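Local atomic coordinates of acidocalcisomal pyrophosphatase (Trypanosoma brucei brucei, PDB entry 5CUY), a protein that probably hydrolyses inorganic pyrophosphate to phosphate, using magnesium as cofactor. Residues H33-S38 against S60-A65; I37-G42 against S82-A87. The protein carries 1 engineered substitution. All coordinates share one frame; numbering follows the deposited sequence.

Contact 1 of 2, residues H33-S38 against S60-A65; sequences HGTNIS and SELDLA
Glu61 lays its carboxylate against the side-chain amide of Asn36. The two flat groups are stacked, with their planes 18° apart, and Asn36 CG lies 3.4 Å from Glu61 OE2. The Glu61 side chain is extended beyond CG, with chi2 at 179°, and this carries the carboxylate past Asn36 to the backbone of Ile37. There Ile37 N donates to Glu61 OE2 at 2.6 Å, on the anti lone pair of that oxygen. Arg83 of helix 74-86 forms a salt bridge with the same OE2, and Ile51 N is bonded to OE1, so both oxygens of this buried acid have partners. Water 2 joins Asn36 OD1 to Glu61 N. Ser60 is the N-cap of helix 61-67. Its OG accepts from Asp63 N at 3.3 Å, which is the capping bond, and donates to His33 O at 2.8 Å, in the carbonyl plane. The cap therefore also ties the new helix to the end of helix 29-33, where Gly34 leaves helical geometry with positive phi. A second bond to the helix start is almost straight: Leu62 N donates to Thr35 O at 3.1 Å. Water 1 donates to both His33 O and Asp63 OD2 and accepts from Ser60 N. Asp63 OD2 has its strongest partner in Arg366 of the third subunit. Ile37 crosses Glu61 at about a right angle. Its CD1 reaches Ala65 CB at 4.1 Å, and its CG1 lies 4.3 Å from Leu62 CD1.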
loop_
_atom_site.group_PDB
_atom_site.type_symbol
_atom_site.label_atom_id
_atom_site.label_comp_id
_atom_site.label_asym_id
_atom_site.label_seq_id
_atom_site.Cartn_x
_atom_site.Cartn_y
_atom_site.Cartn_z
ATOM N N HIS D 33 7.584 17.298 33.251
ATOM C CA HIS D 33 8.745 17.937 33.874
ATOM C C HIS D 33 9.870 16.918 34.000
ATOM O O HIS D 33 11.042 17.296 34.024
ATOM C CB HIS D 33 8.397 18.507 35.267
ATOM C CG HIS D 33 9.554 19.179 35.967
ATOM N ND1 HIS D 33 10.128 20.352 35.515
ATOM C CD2 HIS D 33 10.226 18.849 37.101
ATOM C CE1 HIS D 33 11.098 20.715 36.341
ATOM N NE2 HIS D 33 11.178 19.821 37.311
ATOM N N GLY D 34 9.514 15.634 34.054
ATOM C CA GLY D 34 10.525 14.593 34.193
ATOM C C GLY D 34 10.824 14.240 35.658
ATOM O O GLY D 34 10.458 14.962 36.606
ATOM N N THR D 35 11.518 13.132 35.867
ATOM C CA THR D 35 11.814 12.733 37.224
ATOM C C THR D 35 13.301 12.672 37.572
ATOM O O THR D 35 14.169 13.009 36.774
ATOM C CB THR D 35 11.166 11.363 37.497
ATOM O OG1 THR D 35 10.785 10.759 36.248
ATOM C CG2 THR D 35 9.944 11.523 38.421
ATOM N N ASN D 36 13.561 12.252 38.801
ATOM C CA ASN D 36 14.903 12.070 39.324
ATOM C C ASN D 36 15.480 10.839 38.660
ATOM O O ASN D 36 14.752 9.991 38.125
ATOM C CB ASN D 36 14.844 11.741 40.818
ATOM C CG ASN D 36 14.956 12.952 41.700
ATOM O OD1 ASN D 36 14.829 14.104 41.247
ATOM N ND2 ASN D 36 15.187 12.702 42.986
ATOM N N ILE D 37 16.795 10.719 38.706
ATOM C CA ILE D 37 17.382 9.513 38.179
ATOM C C ILE D 37 17.078 8.578 39.341
ATOM O O ILE D 37 17.350 8.878 40.538
ATOM C CB ILE D 37 18.885 9.653 37.925
ATOM C CG1 ILE D 37 19.090 10.424 36.618
ATOM C CG2 ILE D 37 19.500 8.287 37.855
ATOM C CD1 ILE D 37 20.418 11.062 36.497
ATOM N N SER D 38 16.465 7.461 39.005
ATOM C CA SER D 38 16.085 6.555 40.025
ATOM C C SER D 38 17.077 5.454 40.147
ATOM O O SER D 38 17.858 5.202 39.257
ATOM C CB SER D 38 14.694 6.032 39.749
ATOM O OG SER D 38 14.587 4.715 40.240
ATOM N N SER D 60 14.372 18.364 35.182
ATOM C CA SER D 60 14.589 17.165 35.952
ATOM C C SER D 60 15.949 16.482 35.705
ATOM O O SER D 60 16.584 16.670 34.652
ATOM C CB SER D 60 13.459 16.189 35.647
ATOM O OG SER D 60 13.445 15.817 34.283
ATOM N N GLU D 61 16.380 15.665 36.657
ATOM C CA GLU D 61 17.626 14.936 36.514
ATOM C C GLU D 61 17.707 14.112 35.201
ATOM O O GLU D 61 18.663 14.170 34.428
ATOM C CB GLU D 61 17.782 14.024 37.722
ATOM C CG GLU D 61 18.198 14.731 38.984
ATOM C CD GLU D 61 18.328 13.783 40.183
ATOM O OE1 GLU D 61 18.782 14.248 41.250
ATOM O OE2 GLU D 61 17.971 12.584 40.074
ATOM N N LEU D 62 16.680 13.313 34.981
ATOM C CA LEU D 62 16.560 12.483 33.810
ATOM C C LEU D 62 16.584 13.362 32.534
ATOM O O LEU D 62 17.279 13.023 31.575
ATOM C CB LEU D 62 15.271 11.701 33.933
ATOM C CG LEU D 62 15.241 10.250 33.480
ATOM C CD1 LEU D 62 16.648 9.735 33.140
ATOM C CD2 LEU D 62 14.541 9.459 34.603
ATOM N N ASP D 63 15.864 14.487 32.520
ATOM C CA ASP D 63 15.909 15.343 31.328
ATOM C C ASP D 63 17.308 15.934 31.140
ATOM O O ASP D 63 17.731 16.169 29.986
ATOM C CB ASP D 63 14.915 16.517 31.386
ATOM C CG ASP D 63 13.520 16.166 30.862
ATOM O OD1 ASP D 63 13.350 15.187 30.122
ATOM O OD2 ASP D 63 12.570 16.900 31.187
ATOM N N LEU D 64 18.015 16.212 32.242
ATOM C CA LEU D 64 19.365 16.744 32.098
ATOM C C LEU D 64 20.265 15.621 31.586
ATOM O O LEU D 64 21.156 15.834 30.747
ATOM C CB LEU D 64 19.934 17.259 33.414
ATOM C CG LEU D 64 19.620 18.713 33.750
ATOM C CD1 LEU D 64 20.135 18.975 35.168
ATOM C CD2 LEU D 64 20.227 19.697 32.730
ATOM N N ALA D 65 20.030 14.421 32.091
ATOM C CA ALA D 65 20.823 13.308 31.645
ATOM C C ALA D 65 20.557 13.037 30.161
ATOM O O ALA D 65 21.483 12.698 29.410
ATOM C CB ALA D 65 20.488 12.037 32.468
HETATM O O HOH W 1 12.755 18.870 33.080
HETATM O O HOH W 2 14.951 15.573 39.030
#

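Contact 2 of 2, residues I37-G42 against S82-A87; sequences ISTGRG and SRLFSA
Arg83, Leu84 and Ala87 come from the C-terminal part of helix 74-86 and its surroundings, which with helix 98-107 probably forms an EF-hand-like helix-loop-helix, and the loop 37-42 runs across them. The clear hydrogen bond comes from Arg83. Its NH2 donates to Ile37 O at 2.6 Å and meets the carbonyl in its own plane, on a lone pair. The oxygen also lies in the guanidinium plane, only 2° out of it, although the N-H...O angle of 133° is bent. The Arg83 chain is bent at chi2 and chi3, the latter at 61°, which turns the guanidinium edge toward the loop. Thr39 sets its CB toward the helix. Thr39 OG1 is 3.3 Å from Arg83 O, a weak and unsettled bond, and 3.9 Å from Leu84 CB. The same OG1 lies 3.9 Å from Ala87 CB. Ala87 CB also meets Arg41 CG at 3.9 Å, so Thr39 and Arg41 both rest on this methyl from the loop side. Water 3 bridges Arg41 NE and Ala87 O. The Arg41 guanidinium makes a cation-pi contact with Tyr107 of helix 98-107, and Thr39 O is bonded to the hydroxyl of the same tyrosine. The loop thus reaches both helices of the pair. Within the loop, Ser38 OG accepts from Gly40 N in an ST turn and bonds to Glu175 of the second subunit. Leu84 packs on Val104 and Tyr107, an apolar contact between the two helices that is consistent with an EF-hand-like pair.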
loop_
_atom_site.group_PDB
_atom_site.type_symbol
_atom_site.label_atom_id
_atom_site.label_comp_id
_atom_site.label_asym_id
_atom_site.label_seq_id
_atom_site.Cartn_x
_atom_site.Cartn_y
_atom_site.Cartn_z
ATOM N N ILE D 37 16.795 10.719 38.706
ATOM C CA ILE D 37 17.382 9.513 38.179
ATOM C C ILE D 37 17.078 8.578 39.341
ATOM O O ILE D 37 17.350 8.878 40.538
ATOM C CB ILE D 37 18.885 9.653 37.925
ATOM C CG1 ILE D 37 19.090 10.424 36.618
ATOM C CG2 ILE D 37 19.500 8.287 37.855
ATOM C CD1 ILE D 37 20.418 11.062 36.497
ATOM N N SER D 38 16.465 7.461 39.005
ATOM C CA SER D 38 16.085 6.555 40.025
ATOM C C SER D 38 17.077 5.454 40.147
ATOM O O SER D 38 17.858 5.202 39.257
ATOM C CB SER D 38 14.694 6.032 39.749
ATOM O OG SER D 38 14.587 4.715 40.240
ATOM N N THR D 39 17.033 4.810 41.294
ATOM C CA THR D 39 17.907 3.729 41.678
ATOM C C THR D 39 17.597 2.334 41.081
ATOM O O THR D 39 18.517 1.517 40.832
ATOM C CB THR D 39 17.876 3.664 43.235
ATOM O OG1 THR D 39 19.187 3.906 43.758
ATOM C CG2 THR D 39 17.329 2.363 43.735
ATOM N N GLY D 40 16.318 2.055 40.839
ATOM C CA GLY D 40 15.985 0.730 40.374
ATOM C C GLY D 40 15.886 -0.284 41.535
ATOM O O GLY D 40 15.722 -1.484 41.310
ATOM N N ARG D 41 15.974 0.182 42.781
ATOM C CA ARG D 41 15.877 -0.722 43.911
ATOM C C ARG D 41 14.533 -0.597 44.592
ATOM O O ARG D 41 14.293 -1.206 45.636
ATOM C CB ARG D 41 16.992 -0.463 44.919
ATOM C CG ARG D 41 18.378 -0.703 44.366
ATOM C CD ARG D 41 18.587 -2.109 43.880
ATOM N NE ARG D 41 18.938 -3.029 44.959
ATOM C CZ ARG D 41 19.144 -4.325 44.762
ATOM N NH1 ARG D 41 19.022 -4.831 43.543
ATOM N NH2 ARG D 41 19.489 -5.109 45.768
ATOM N N GLY D 42 13.662 0.203 43.985
ATOM C CA GLY D 42 12.313 0.389 44.493
ATOM C C GLY D 42 12.132 1.334 45.656
ATOM O O GLY D 42 12.835 2.348 45.797
ATOM N N SER D 82 26.049 7.691 45.333
ATOM C CA SER D 82 25.823 7.402 46.733
ATOM C C SER D 82 24.359 7.041 46.975
ATOM O O SER D 82 24.058 6.301 47.951
ATOM C CB SER D 82 26.282 8.548 47.635
ATOM O OG SER D 82 25.204 9.370 47.971
ATOM N N ARG D 83 23.463 7.529 46.099
ATOM C CA ARG D 83 22.046 7.192 46.235
ATOM C C ARG D 83 21.802 5.715 45.930
ATOM O O ARG D 83 20.842 5.115 46.386
ATOM C CB ARG D 83 21.189 8.018 45.304
ATOM C CG ARG D 83 20.608 9.207 45.965
ATOM C CD ARG D 83 20.515 10.422 45.023
ATOM N NE ARG D 83 19.666 10.176 43.858
ATOM C CZ ARG D 83 19.273 11.105 43.004
ATOM N NH1 ARG D 83 19.631 12.368 43.163
ATOM N NH2 ARG D 83 18.544 10.745 41.974
ATOM N N LEU D 84 22.707 5.128 45.177
ATOM C CA LEU D 84 22.583 3.755 44.790
ATOM C C LEU D 84 23.375 2.879 45.755
ATOM O O LEU D 84 23.090 1.720 45.928
ATOM C CB LEU D 84 23.061 3.642 43.345
ATOM C CG LEU D 84 23.024 2.321 42.602
ATOM C CD1 LEU D 84 23.239 2.620 41.106
ATOM C CD2 LEU D 84 24.118 1.352 43.137
ATOM N N PHE D 85 24.392 3.418 46.386
ATOM C CA PHE D 85 25.115 2.619 47.348
ATOM C C PHE D 85 24.121 2.498 48.554
ATOM O O PHE D 85 23.733 1.393 48.969
ATOM C CB PHE D 85 26.367 3.370 47.751
ATOM C CG PHE D 85 27.345 2.567 48.560
ATOM C CD1 PHE D 85 28.202 1.671 47.940
ATOM C CD2 PHE D 85 27.486 2.799 49.939
ATOM C CE1 PHE D 85 29.202 1.028 48.679
ATOM C CE2 PHE D 85 28.471 2.163 50.688
ATOM C CZ PHE D 85 29.337 1.286 50.073
ATOM N N SER D 86 23.701 3.645 49.075
ATOM C CA SER D 86 22.762 3.679 50.186
ATOM C C SER D 86 21.649 2.713 49.991
ATOM O O SER D 86 21.210 2.042 50.941
ATOM C CB SER D 86 22.113 5.046 50.333
ATOM O OG SER D 86 23.030 6.010 50.799
ATOM N N ALA D 87 21.175 2.628 48.762
ATOM C CA ALA D 87 20.039 1.736 48.520
ATOM C C ALA D 87 20.275 0.267 48.849
ATOM O O ALA D 87 19.313 -0.448 49.068
ATOM C CB ALA D 87 19.472 1.913 47.074
HETATM O O HOH W 3 18.098 -2.898 48.052
#

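How the contacts relate
Contacts 1 and 2 start from the same loop, share Ile37 and Ser38, and have centres 14 Å apart. Glu61 OE2 of contact 1 forms a salt bridge of 2.7 Å with Arg83 NH2 of contact 2. The acid and the arginine, paired with each other, hold the two polar ends of one residue, Ile37: its N and its O. Helices 61-67 and 74-86, consecutive in the chain, are joined directly by this salt bridge and also through Ile37. Both contacts also touch the second subunit. Their centres lie about 37 and 39 Å from the centre of the chain, away from the magnesium site of Asp291, Asp296 and Asp328.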